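Side-chain contacts in inosine-uridine preferring nucleoside hydrolase family protein (Bacillus anthracis, PDB 2C40), which is a calcium-containing member of this family, with a Rossmann-like alpha/beta fold and a pocket that holds alpha-D-ribofuranose in this model: residues R147-G152 with A251-K256; A182-W185 with E190-L193; F82-L87 with I221-Q226; L20-D25 with R49-R54; G31-P36 with K103-H108. All coordinates share one frame; numbering follows the deposited sequence.

Contact 1 (R147-G152 with A251-K256); sequences RLVWMG and AAFVGK
V149 and V254 mark the closest approach of the two backbones, with their CA atoms 7.2 Å apart. V149 lies on strand 145-151, and V254 is in the last turn of helix 246-255, which packs on one face of the central sheet. The strand is held on one edge by backbone hydrogen bonds of V149 to L122 and F124 of strand 120-124. The CB of V149 points at the helix, while L148 and W150 on either side of it turn to the other face. Both methyls of V149 are used. V149 CG2 stands anti to the carbonyl carbon and lies 3.8 Å from V254 CG2. V149 CG1 is anti to the backbone N (chi1 -171°) and touches two residues. V149 CG1 lies 4.0 Å from V254 CG2 and reaches the ring of F253 at CD2, also 4.0 Å away. V149 meets that ring obliquely. V254 CG2 is also 3.8 Å from V149 CB, so one methyl of the helix rests against the branch point of the strand valine. The two valine side chains lie alongside each other, pointing opposite ways. T250, one turn earlier on the helix, and I194 of the next strand also touch V149. M151, two residues further along the strand, contacts the bound alpha-D-ribofuranose and also touches D247, a calcium ligand at the start of the same helix. No hydrogen bond joins the two segments. The contact is apolar and buried, so between these two segments the hold rests on dispersion and the fit of methyls and ring.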
# COMPACT_ATOMS: atom_id res chain seq x y z
N ARG A 147 10.43 -8.50 -32.60
CA ARG A 147 10.77 -9.51 -31.62
C ARG A 147 9.82 -9.35 -30.43
O ARG A 147 9.10 -8.34 -30.32
CB ARG A 147 12.24 -9.37 -31.17
CG ARG A 147 12.50 -8.06 -30.49
CD ARG A 147 13.95 -7.73 -30.25
NE ARG A 147 14.43 -6.60 -31.04
CZ ARG A 147 14.28 -5.28 -30.78
NH1 ARG A 147 13.59 -4.82 -29.72
NH2 ARG A 147 14.85 -4.40 -31.62
N LEU A 148 9.83 -10.37 -29.59
CA LEU A 148 9.13 -10.37 -28.30
C LEU A 148 10.19 -10.22 -27.21
O LEU A 148 11.12 -10.99 -27.17
CB LEU A 148 8.39 -11.72 -28.13
CG LEU A 148 7.20 -11.94 -27.19
CD1 LEU A 148 7.11 -13.41 -26.66
CD2 LEU A 148 7.05 -10.98 -26.11
N VAL A 149 10.01 -9.26 -26.33
CA VAL A 149 10.73 -9.20 -25.07
C VAL A 149 9.73 -9.50 -23.97
O VAL A 149 8.74 -8.84 -23.83
CB VAL A 149 11.43 -7.84 -24.85
CG1 VAL A 149 12.36 -7.90 -23.61
CG2 VAL A 149 12.25 -7.49 -26.11
N TRP A 150 10.02 -10.54 -23.21
CA TRP A 150 9.12 -11.06 -22.21
C TRP A 150 9.83 -11.31 -20.88
O TRP A 150 10.91 -11.90 -20.82
CB TRP A 150 8.46 -12.35 -22.73
CG TRP A 150 7.43 -12.98 -21.81
CD1 TRP A 150 6.36 -12.35 -21.18
CD2 TRP A 150 7.39 -14.34 -21.42
NE1 TRP A 150 5.68 -13.26 -20.43
CE2 TRP A 150 6.28 -14.49 -20.55
CE3 TRP A 150 8.19 -15.46 -21.71
CZ2 TRP A 150 5.93 -15.71 -19.98
CZ3 TRP A 150 7.86 -16.68 -21.13
CH2 TRP A 150 6.74 -16.79 -20.25
N MET A 151 9.16 -10.85 -19.82
CA MET A 151 9.44 -11.25 -18.48
C MET A 151 8.75 -12.58 -18.20
O MET A 151 7.52 -12.67 -18.04
CB MET A 151 8.97 -10.18 -17.48
CG MET A 151 9.63 -10.34 -16.05
SD MET A 151 9.04 -11.73 -15.02
CE MET A 151 10.57 -12.51 -14.60
N GLY A 152 9.53 -13.62 -18.13
CA GLY A 152 8.99 -14.94 -17.82
C GLY A 152 10.09 -15.97 -17.69
O GLY A 152 11.25 -15.75 -18.11
N ALA A 251 11.49 -3.78 -19.56
CA ALA A 251 11.17 -2.54 -20.28
C ALA A 251 12.41 -1.71 -20.58
O ALA A 251 12.50 -1.11 -21.65
CB ALA A 251 10.18 -1.72 -19.47
N ALA A 252 13.38 -1.70 -19.65
CA ALA A 252 14.62 -0.97 -19.83
C ALA A 252 15.52 -1.62 -20.90
O ALA A 252 16.27 -0.94 -21.60
CB ALA A 252 15.35 -0.86 -18.54
N PHE A 253 15.46 -2.94 -21.00
CA PHE A 253 16.20 -3.70 -22.00
C PHE A 253 15.69 -3.37 -23.42
O PHE A 253 16.46 -3.37 -24.38
CB PHE A 253 16.05 -5.21 -21.76
CG PHE A 253 16.84 -6.06 -22.71
CD1 PHE A 253 18.20 -6.16 -22.59
CD2 PHE A 253 16.22 -6.74 -23.76
CE1 PHE A 253 18.93 -6.95 -23.50
CE2 PHE A 253 16.96 -7.49 -24.65
CZ PHE A 253 18.30 -7.61 -24.50
N VAL A 254 14.39 -3.12 -23.55
CA VAL A 254 13.82 -2.65 -24.80
C VAL A 254 14.38 -1.25 -25.15
O VAL A 254 14.77 -1.00 -26.29
CB VAL A 254 12.26 -2.63 -24.73
CG1 VAL A 254 11.68 -1.92 -25.95
CG2 VAL A 254 11.72 -4.05 -24.61
N GLY A 255 14.43 -0.36 -24.16
CA GLY A 255 14.96 0.98 -24.37
C GLY A 255 16.47 1.05 -24.49
O GLY A 255 16.99 1.93 -25.16
N LYS A 256 17.18 0.15 -23.83
CA LYS A 256 18.64 0.20 -23.75
C LYS A 256 19.22 -1.20 -23.65
O LYS A 256 19.67 -1.62 -22.61
CB LYS A 256 19.10 1.04 -22.56
CG LYS A 256 20.54 1.41 -22.65
CD LYS A 256 20.93 2.40 -21.58
CE LYS A 256 20.94 3.83 -22.10
NZ LYS A 256 21.53 4.76 -21.09

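Contact 2 (A182-W185 with E190-L193); sequences ARVW and EIDL
I191 CD1 sits over one face of the W185 indole, offset toward the rim of the ring. It is 4.3 Å from the centroid of the six-membered ring of W185 and 28° off the ring normal, a CH-pi contact. The ring atom nearest to I191 CD1 is W185 CE3, at 3.9 Å. The isoleucine reaches this place by a straight chain. CG1 stands anti to the carbonyl carbon, and chi2 of -175° carries CD1 outward from the strand. I191 CD1 also touches V184 CG1 at 4.1 Å, so it is wedged between two successive residues of the helix. The W185 CB points away from the strand, yet a chi1 of -107°, well off a staggered value, swings the six-membered ring round to meet I191 and L193. L193 is placed differently. Its CD2 comes to the edge of the indole, near the ring plane, 4.2 Å from W185 CH2. I191 and L193 both come in roughly perpendicular to W185, one at its face and the other at its edge. V288, S267 and V269 of neighbouring strands also touch the indole, while V184 reaches L148 of strand 145-151. Helix 178-186 thus lies across several strands of the sheet. A short loop leads from it into strand 191-194, which runs parallel to strand 145-151 beside it. This is the helix-to-strand half of a beta-alpha-beta crossover, as in Rossmann-like folds.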
# COMPACT_ATOMS: atom_id res chain seq x y z
N ALA A 182 3.68 -22.13 -24.59
CA ALA A 182 3.89 -23.14 -25.62
C ALA A 182 3.56 -22.63 -27.03
O ALA A 182 4.38 -22.77 -27.94
CB ALA A 182 3.11 -24.38 -25.30
N ARG A 183 2.39 -22.04 -27.20
CA ARG A 183 1.97 -21.40 -28.47
C ARG A 183 2.93 -20.31 -28.98
O ARG A 183 3.25 -20.22 -30.19
CB ARG A 183 0.70 -20.67 -28.22
CG ARG A 183 -0.46 -21.35 -28.65
CD ARG A 183 -0.97 -20.77 -29.98
NE ARG A 183 -1.72 -21.85 -30.62
CZ ARG A 183 -2.81 -22.40 -30.10
NH1 ARG A 183 -3.33 -21.94 -28.98
NH2 ARG A 183 -3.41 -23.39 -30.75
N VAL A 184 3.34 -19.44 -28.06
CA VAL A 184 4.29 -18.37 -28.42
C VAL A 184 5.60 -19.05 -28.81
O VAL A 184 6.22 -18.73 -29.86
CB VAL A 184 4.48 -17.37 -27.30
CG1 VAL A 184 5.64 -16.43 -27.60
CG2 VAL A 184 3.19 -16.58 -27.05
N TRP A 185 6.01 -20.04 -28.02
CA TRP A 185 7.24 -20.76 -28.31
C TRP A 185 7.21 -21.45 -29.68
O TRP A 185 8.26 -21.57 -30.30
CB TRP A 185 7.53 -21.80 -27.24
CG TRP A 185 8.65 -21.52 -26.26
CD1 TRP A 185 9.71 -22.35 -25.98
CD2 TRP A 185 8.81 -20.39 -25.40
NE1 TRP A 185 10.50 -21.81 -25.03
CE2 TRP A 185 9.97 -20.61 -24.64
CE3 TRP A 185 8.08 -19.21 -25.20
CZ2 TRP A 185 10.42 -19.70 -23.70
CZ3 TRP A 185 8.55 -18.30 -24.29
CH2 TRP A 185 9.71 -18.55 -23.55
N GLU A 190 11.48 -14.11 -32.91
CA GLU A 190 12.62 -13.98 -31.97
C GLU A 190 12.15 -13.56 -30.53
O GLU A 190 11.31 -12.67 -30.36
CB GLU A 190 13.70 -13.01 -32.50
CG GLU A 190 14.58 -13.51 -33.72
CD GLU A 190 15.15 -14.95 -33.56
OE1 GLU A 190 15.94 -15.19 -32.60
OE2 GLU A 190 14.78 -15.85 -34.36
N ILE A 191 12.71 -14.22 -29.51
CA ILE A 191 12.33 -14.03 -28.10
C ILE A 191 13.54 -13.70 -27.23
O ILE A 191 14.50 -14.48 -27.13
CB ILE A 191 11.63 -15.29 -27.49
CG1 ILE A 191 10.46 -15.75 -28.36
CG2 ILE A 191 11.13 -15.03 -26.09
CD1 ILE A 191 9.70 -16.83 -27.80
N ASP A 192 13.49 -12.49 -26.66
CA ASP A 192 14.34 -12.10 -25.58
C ASP A 192 13.58 -12.35 -24.26
O ASP A 192 12.44 -11.90 -24.08
CB ASP A 192 14.75 -10.62 -25.71
CG ASP A 192 15.48 -10.28 -27.05
OD1 ASP A 192 16.17 -11.13 -27.65
OD2 ASP A 192 15.34 -9.12 -27.49
N LEU A 193 14.24 -13.08 -23.36
CA LEU A 193 13.69 -13.50 -22.04
C LEU A 193 14.40 -12.79 -20.91
O LEU A 193 15.62 -12.93 -20.77
CB LEU A 193 13.96 -14.97 -21.72
CG LEU A 193 12.90 -16.03 -21.81
CD1 LEU A 193 13.32 -17.26 -21.03
CD2 LEU A 193 11.54 -15.51 -21.36

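Contact 3 (F82-L87 with I221-Q226); sequences FYVDAL and IDFLGQ
Q226 of helix 219-229 meets L87, just beyond helix 80-85, and its side chain can be followed outward. Q226 CB lies 3.8 Å from L87 CD1. CG stands anti to the carbonyl carbon (chi1 -73°), and the chain then runs extended alongside the leucine, in the opposite direction to it. At the tip the amide divides its two ends. Q226 OE1 faces the leucine methyls, with L87 CD2 3.8 Å away. Q226 NE2 turns back to its own helix and donates to D222 OD1, one turn earlier, at 3.1 Å. That bond has an N-H...O angle of 153° and leaves in the plane of the amide, but it meets D222 OD1 from above the carboxylate plane. The second part of the contact is the F223 ring. L87 CD1 lies 4.3 Å from F223 CE2, and V84 CG1 is at 4.5 Å from F223 CZ; both approach the ring obliquely. The other neighbours of this ring include F19, which it meets edge to face. The subunit interface is close by: Q226 packs on Q226 of the second subunit, and D222 on P88 of that subunit. Within the contact, the NE2 bond fixes the rotation of the amide. Its OE1 is buried and has no polar partner in the model. The contact therefore pairs an oriented amide with methyl groups, at some likely cost in unmet hydrogen bonding.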
# COMPACT_ATOMS: atom_id res chain seq x y z
N PHE A 82 -5.05 -1.04 -7.18
CA PHE A 82 -6.00 -0.19 -6.45
C PHE A 82 -5.29 0.96 -5.79
O PHE A 82 -5.74 2.09 -5.84
CB PHE A 82 -6.81 -0.98 -5.42
CG PHE A 82 -7.86 -1.89 -6.04
CD1 PHE A 82 -7.65 -3.26 -6.14
CD2 PHE A 82 -9.04 -1.35 -6.56
CE1 PHE A 82 -8.60 -4.10 -6.71
CE2 PHE A 82 -10.02 -2.18 -7.13
CZ PHE A 82 -9.80 -3.55 -7.21
N TYR A 83 -4.12 0.67 -5.24
CA TYR A 83 -3.35 1.64 -4.53
C TYR A 83 -2.71 2.61 -5.46
O TYR A 83 -2.82 3.80 -5.23
CB TYR A 83 -2.34 0.97 -3.59
CG TYR A 83 -2.93 -0.23 -2.84
CD1 TYR A 83 -2.17 -1.40 -2.64
CD2 TYR A 83 -4.26 -0.24 -2.42
CE1 TYR A 83 -2.72 -2.50 -1.98
CE2 TYR A 83 -4.82 -1.35 -1.77
CZ TYR A 83 -4.05 -2.46 -1.56
OH TYR A 83 -4.60 -3.54 -0.91
N VAL A 84 -2.09 2.13 -6.53
CA VAL A 84 -1.45 3.05 -7.47
C VAL A 84 -2.50 4.00 -8.09
O VAL A 84 -2.26 5.21 -8.15
CB VAL A 84 -0.65 2.33 -8.57
CG1 VAL A 84 -0.10 3.33 -9.57
CG2 VAL A 84 0.47 1.52 -7.93
N ASP A 85 -3.65 3.46 -8.47
CA ASP A 85 -4.80 4.22 -9.05
C ASP A 85 -5.34 5.30 -8.12
O ASP A 85 -5.87 6.36 -8.57
CB ASP A 85 -5.93 3.24 -9.35
CG ASP A 85 -7.06 3.86 -10.09
OD1 ASP A 85 -6.77 4.66 -11.01
OD2 ASP A 85 -8.22 3.57 -9.72
N ALA A 86 -5.24 5.03 -6.82
CA ALA A 86 -5.69 5.99 -5.81
C ALA A 86 -4.66 7.03 -5.42
O ALA A 86 -4.98 7.87 -4.63
CB ALA A 86 -6.22 5.29 -4.58
N LEU A 87 -3.46 7.02 -6.00
CA LEU A 87 -2.43 8.00 -5.64
C LEU A 87 -2.78 9.44 -6.16
O LEU A 87 -3.20 9.61 -7.32
CB LEU A 87 -1.06 7.54 -6.15
CG LEU A 87 -0.32 6.36 -5.52
CD1 LEU A 87 0.95 6.14 -6.28
CD2 LEU A 87 -0.05 6.54 -4.04
N ILE A 221 10.38 11.01 -9.69
CA ILE A 221 11.09 10.28 -8.64
C ILE A 221 10.12 10.06 -7.44
O ILE A 221 10.00 8.95 -6.93
CB ILE A 221 12.40 11.01 -8.20
CG1 ILE A 221 13.42 11.11 -9.34
CG2 ILE A 221 13.04 10.36 -7.00
CD1 ILE A 221 14.04 9.80 -9.78
N ASP A 222 9.42 11.12 -7.01
CA ASP A 222 8.42 11.05 -5.95
C ASP A 222 7.37 9.99 -6.35
O ASP A 222 7.02 9.13 -5.55
CB ASP A 222 7.80 12.42 -5.77
CG ASP A 222 6.84 12.51 -4.58
OD1 ASP A 222 6.92 11.71 -3.61
OD2 ASP A 222 6.02 13.45 -4.63
N PHE A 223 6.94 10.01 -7.62
CA PHE A 223 5.97 9.00 -8.11
C PHE A 223 6.51 7.56 -8.04
O PHE A 223 5.80 6.66 -7.55
CB PHE A 223 5.53 9.29 -9.53
CG PHE A 223 4.58 8.24 -10.11
CD1 PHE A 223 4.98 7.38 -11.12
CD2 PHE A 223 3.27 8.12 -9.63
CE1 PHE A 223 4.12 6.44 -11.65
CE2 PHE A 223 2.40 7.16 -10.16
CZ PHE A 223 2.82 6.33 -11.15
N LEU A 224 7.75 7.35 -8.52
CA LEU A 224 8.44 6.07 -8.37
C LEU A 224 8.47 5.61 -6.92
O LEU A 224 8.18 4.47 -6.64
CB LEU A 224 9.91 6.14 -8.82
CG LEU A 224 10.34 5.80 -10.21
CD1 LEU A 224 11.85 6.18 -10.35
CD2 LEU A 224 10.09 4.29 -10.49
N GLY A 225 8.88 6.50 -6.02
CA GLY A 225 8.88 6.16 -4.60
C GLY A 225 7.53 5.79 -3.99
O GLY A 225 7.46 4.89 -3.17
N GLN A 226 6.47 6.48 -4.35
CA GLN A 226 5.11 6.14 -3.90
C GLN A 226 4.75 4.75 -4.38
O GLN A 226 4.30 3.90 -3.60
CB GLN A 226 4.12 7.17 -4.40
CG GLN A 226 4.28 8.46 -3.60
CD GLN A 226 3.47 9.61 -4.14
OE1 GLN A 226 2.27 9.51 -4.28
NE2 GLN A 226 4.12 10.72 -4.40

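Contact 4 (L20-D25 with R49-R54); sequences LLLQMD and RKIIDR
L22 belongs to a type I beta turn, L21 to M24, on the way from helix 12-21 to strand 27-34, and it packs on I51 and I52 of helix 41-55. The two helices lie side by side on one face of the sheet. They belong to successive beta-alpha-beta crossovers of the Rossmann-like core. One branch of L22 does the touching. Its CG stands anti to the carbonyl carbon (chi1 -72°), and CD1 then points into the helix between two neighbouring isoleucines. L22 CD1 lies 4.0 Å from I51 CG2. L22 CD1 also rests against the helix backbone, 4.0 Å from I52 CA. I52 CG1 follows at 4.2 Å from the same L22 CD1. The side chains of L22 and I51 cross at about a right angle. I51 also packs on L15, L18 and F19 of helix 12-21, so the apolar seam continues along that helix. The polar tie between the helix ends is next door: Q23 NE2 is hydrogen-bonded to both F19 O and F55 O. On helix 41-55, D53 is hydrogen-bonded to the backbone N atoms of V97 and T98. Across the two segments there is no hydrogen bond. A single leucine methyl makes all the close contacts, so they rest on van der Waals packing. Q23 beside it adds a polar link, to F55 O at the end of helix 41-55.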
# COMPACT_ATOMS: atom_id res chain seq x y z
N LEU A 20 7.91 4.75 -17.16
CA LEU A 20 9.27 4.95 -17.69
C LEU A 20 9.34 4.81 -19.22
O LEU A 20 10.07 5.56 -19.84
CB LEU A 20 10.23 3.99 -17.03
CG LEU A 20 10.38 4.09 -15.51
CD1 LEU A 20 11.06 2.89 -15.03
CD2 LEU A 20 11.15 5.32 -15.13
N LEU A 21 8.61 3.87 -19.83
CA LEU A 21 8.61 3.73 -21.30
C LEU A 21 8.28 5.08 -21.94
O LEU A 21 8.83 5.48 -22.99
CB LEU A 21 7.56 2.69 -21.78
CG LEU A 21 7.88 1.22 -21.48
CD1 LEU A 21 6.63 0.41 -21.38
CD2 LEU A 21 8.90 0.60 -22.51
N LEU A 22 7.38 5.78 -21.28
CA LEU A 22 6.84 7.01 -21.77
C LEU A 22 7.87 8.18 -21.77
O LEU A 22 7.69 9.18 -22.45
CB LEU A 22 5.56 7.35 -20.96
CG LEU A 22 4.31 6.50 -21.20
CD1 LEU A 22 3.28 6.78 -20.15
CD2 LEU A 22 3.73 6.76 -22.61
N GLN A 23 8.96 8.03 -21.01
CA GLN A 23 10.03 9.02 -20.94
C GLN A 23 11.18 8.67 -21.91
O GLN A 23 12.05 9.51 -22.19
CB GLN A 23 10.57 9.09 -19.52
CG GLN A 23 9.52 9.26 -18.41
CD GLN A 23 8.36 10.13 -18.82
OE1 GLN A 23 8.53 11.30 -19.17
NE2 GLN A 23 7.18 9.55 -18.81
N MET A 24 11.17 7.46 -22.46
CA MET A 24 12.20 7.05 -23.42
C MET A 24 12.01 7.74 -24.79
O MET A 24 10.99 7.56 -25.47
CB MET A 24 12.16 5.53 -23.60
CG MET A 24 12.45 4.77 -22.32
SD MET A 24 12.37 2.98 -22.39
CE MET A 24 11.20 2.69 -23.62
N ASP A 25 13.00 8.54 -25.16
CA ASP A 25 13.02 9.26 -26.43
C ASP A 25 13.10 8.35 -27.66
O ASP A 25 12.78 8.80 -28.76
CB ASP A 25 14.27 10.16 -26.50
CG ASP A 25 14.22 11.31 -25.52
OD1 ASP A 25 13.09 11.65 -25.08
OD2 ASP A 25 15.31 11.85 -25.21
N ARG A 49 -4.31 4.55 -17.83
CA ARG A 49 -4.84 5.74 -18.48
C ARG A 49 -4.41 7.04 -17.84
O ARG A 49 -4.06 7.98 -18.54
CB ARG A 49 -6.37 5.65 -18.59
CG ARG A 49 -6.82 4.52 -19.57
CD ARG A 49 -8.25 4.11 -19.30
NE ARG A 49 -9.16 5.19 -19.64
CZ ARG A 49 -10.40 5.35 -19.16
NH1 ARG A 49 -10.90 4.53 -18.26
NH2 ARG A 49 -11.14 6.37 -19.61
N LYS A 50 -4.43 7.08 -16.51
CA LYS A 50 -4.00 8.28 -15.75
C LYS A 50 -2.47 8.51 -15.87
O LYS A 50 -1.98 9.63 -15.82
CB LYS A 50 -4.37 8.14 -14.27
CG LYS A 50 -5.87 7.95 -13.97
CD LYS A 50 -6.15 7.94 -12.50
CE LYS A 50 -7.55 7.45 -12.23
NZ LYS A 50 -7.78 7.35 -10.78
N ILE A 51 -1.73 7.43 -16.02
CA ILE A 51 -0.27 7.55 -16.17
C ILE A 51 0.05 8.15 -17.53
O ILE A 51 0.92 9.02 -17.64
CB ILE A 51 0.44 6.20 -15.95
CG1 ILE A 51 0.38 5.84 -14.48
CG2 ILE A 51 1.92 6.29 -16.39
CD1 ILE A 51 0.76 4.38 -14.13
N ILE A 52 -0.68 7.71 -18.55
CA ILE A 52 -0.50 8.21 -19.90
C ILE A 52 -0.94 9.68 -19.92
O ILE A 52 -0.22 10.52 -20.44
CB ILE A 52 -1.28 7.37 -20.91
CG1 ILE A 52 -0.73 5.95 -20.97
CG2 ILE A 52 -1.20 7.98 -22.32
CD1 ILE A 52 -1.70 4.98 -21.65
N ASP A 53 -2.08 10.00 -19.31
CA ASP A 53 -2.50 11.39 -19.20
C ASP A 53 -1.44 12.30 -18.58
O ASP A 53 -1.07 13.33 -19.15
CB ASP A 53 -3.76 11.55 -18.33
CG ASP A 53 -5.02 11.12 -19.02
OD1 ASP A 53 -4.95 10.55 -20.11
OD2 ASP A 53 -6.10 11.31 -18.45
N ARG A 54 -0.97 11.93 -17.39
CA ARG A 54 -0.08 12.81 -16.64
C ARG A 54 1.33 12.85 -17.23
O ARG A 54 1.94 13.92 -17.33
CB ARG A 54 -0.02 12.41 -15.18
CG ARG A 54 0.85 13.32 -14.33
CD ARG A 54 0.03 14.14 -13.33
NE ARG A 54 0.82 15.24 -12.76
CZ ARG A 54 0.55 15.85 -11.61
NH1 ARG A 54 -0.48 15.46 -10.85
NH2 ARG A 54 1.34 16.85 -11.19

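Contact 5 (G31-P36 with K103-H108); sequences GVSVIP and KPAHHH
S33 OG is gripped by two groups of strand 2-8, with hydrogen bonds to Y5 OH and N7 OD1. The same Y5 hydroxyl is hydrogen-bonded to H108 ND1, so one tyrosine links strand 27-34 to helix 105-115. Strand 27-34 belongs to the central sheet of the Rossmann-like fold, which has helices on both faces. S33 points at helix 105-115, whereas V34 points the other way, onto helix 41-55. The backbones come close here, with S33 CA 5.6 Å from A105 CA. Small side chains, S33 and A105, meet here. S33 CB is 3.5 Å from A105 CB, a tight meeting of methylene and methyl. The serine OG lies between its own backbone N and carbonyl carbon (chi1 53°), which directs it along the sheet to Y5 and N7. A105 CB is still 3.9 Å from this S33 OG. The helix starts just at this point. P104 is its N-cap residue, and H108 N closes the first turn on P104 O at 2.8 Å. One turn beyond A105, H108 extends its ring to the strand, with CG anti to the backbone N (chi1 -178°). Its ND1 is taken by Y5, and the ring also packs on the Y5 ring. G31 has no side chain in the way, and its CA lies 4.1 Å from H108 CE1. That same H108 CE1 reaches the strand backbone at V32 O, 3.7 Å away and oblique to the imidazole.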
# COMPACT_ATOMS: atom_id res chain seq x y z
N GLY A 31 0.61 0.98 -28.77
CA GLY A 31 -0.54 0.46 -28.11
C GLY A 31 -0.15 -0.02 -26.73
O GLY A 31 0.97 -0.42 -26.51
N VAL A 32 -1.12 0.02 -25.82
CA VAL A 32 -0.95 -0.52 -24.48
C VAL A 32 -2.16 -1.37 -24.24
O VAL A 32 -3.23 -1.02 -24.70
CB VAL A 32 -0.82 0.60 -23.43
CG1 VAL A 32 -0.62 0.03 -22.06
CG2 VAL A 32 0.35 1.50 -23.76
N SER A 33 -1.98 -2.51 -23.60
CA SER A 33 -3.11 -3.32 -23.13
C SER A 33 -2.86 -3.99 -21.78
O SER A 33 -1.72 -4.21 -21.34
CB SER A 33 -3.50 -4.34 -24.20
OG SER A 33 -2.39 -5.08 -24.61
N VAL A 34 -3.96 -4.25 -21.08
CA VAL A 34 -3.87 -4.74 -19.70
C VAL A 34 -4.51 -6.10 -19.64
O VAL A 34 -5.63 -6.26 -20.08
CB VAL A 34 -4.57 -3.79 -18.69
CG1 VAL A 34 -4.39 -4.28 -17.23
CG2 VAL A 34 -4.08 -2.36 -18.87
N ILE A 35 -3.80 -7.05 -19.05
CA ILE A 35 -4.37 -8.38 -18.78
C ILE A 35 -4.56 -8.53 -17.26
O ILE A 35 -3.67 -8.20 -16.48
CB ILE A 35 -3.54 -9.56 -19.46
CG1 ILE A 35 -4.32 -10.88 -19.37
CG2 ILE A 35 -2.11 -9.67 -18.86
CD1 ILE A 35 -3.62 -12.06 -19.98
N PRO A 36 -5.75 -8.99 -16.83
CA PRO A 36 -6.04 -9.11 -15.41
C PRO A 36 -5.40 -10.34 -14.70
O PRO A 36 -6.09 -11.18 -14.14
CB PRO A 36 -7.59 -9.12 -15.40
CG PRO A 36 -7.95 -9.83 -16.60
CD PRO A 36 -6.93 -9.35 -17.65
N LYS A 103 -11.75 -2.57 -29.03
CA LYS A 103 -11.50 -4.02 -29.07
C LYS A 103 -10.80 -4.60 -27.87
O LYS A 103 -10.02 -3.91 -27.21
CB LYS A 103 -10.64 -4.40 -30.29
N PRO A 104 -11.05 -5.89 -27.59
CA PRO A 104 -10.27 -6.55 -26.55
C PRO A 104 -8.78 -6.63 -26.94
O PRO A 104 -8.45 -6.61 -28.16
CB PRO A 104 -10.92 -7.95 -26.46
CG PRO A 104 -11.67 -8.12 -27.71
CD PRO A 104 -12.07 -6.77 -28.17
N ALA A 105 -7.91 -6.76 -25.93
CA ALA A 105 -6.47 -6.67 -26.13
C ALA A 105 -5.89 -7.53 -27.27
O ALA A 105 -5.08 -7.04 -28.04
CB ALA A 105 -5.74 -7.02 -24.80
N HIS A 106 -6.30 -8.78 -27.40
CA HIS A 106 -5.74 -9.65 -28.46
C HIS A 106 -6.08 -9.18 -29.86
O HIS A 106 -5.24 -9.24 -30.74
CB HIS A 106 -6.10 -11.11 -28.26
CG HIS A 106 -7.57 -11.41 -28.37
ND1 HIS A 106 -8.09 -12.31 -29.28
CD2 HIS A 106 -8.62 -10.97 -27.65
CE1 HIS A 106 -9.40 -12.40 -29.13
NE2 HIS A 106 -9.75 -11.59 -28.14
N HIS A 107 -7.31 -8.68 -30.04
CA HIS A 107 -7.75 -8.07 -31.27
C HIS A 107 -7.11 -6.71 -31.50
O HIS A 107 -6.69 -6.40 -32.61
CB HIS A 107 -9.27 -7.92 -31.27
CG HIS A 107 -10.00 -9.20 -31.52
ND1 HIS A 107 -11.37 -9.28 -31.49
CD2 HIS A 107 -9.55 -10.44 -31.81
CE1 HIS A 107 -11.74 -10.51 -31.78
NE2 HIS A 107 -10.66 -11.24 -31.97
N HIS A 108 -7.02 -5.93 -30.45
CA HIS A 108 -6.31 -4.66 -30.48
C HIS A 108 -4.86 -4.84 -30.96
O HIS A 108 -4.34 -4.08 -31.77
CB HIS A 108 -6.37 -4.04 -29.09
CG HIS A 108 -5.72 -2.71 -28.98
ND1 HIS A 108 -4.60 -2.48 -28.19
CD2 HIS A 108 -6.04 -1.52 -29.54
CE1 HIS A 108 -4.26 -1.21 -28.27
NE2 HIS A 108 -5.11 -0.60 -29.10

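In the fold
Contacts 1, 2 and 5 all reach the central sheet. Contacts 1 and 2 sit on adjacent parallel strands, joined by backbone pairs such as L148 N to E190 O at 2.8 Å. Contact 4 reaches contact 1 through M24 SD, 3.8 Å from G255 CA. It also meets contact 3, through the D85 OD1 to K50 NZ salt bridge at 2.9 Å and through F223 on I51. Contact 5 stays apart, its nearest atoms about 5 Å from contact 4. Contacts 2 and 3 lie on opposite sides of the chain's centre, with centres 32 Å apart. Contact 1 is the one that holds a pocket residue, M151, although its V149 side chain is about 12 Å from the alpha-D-ribofuranose.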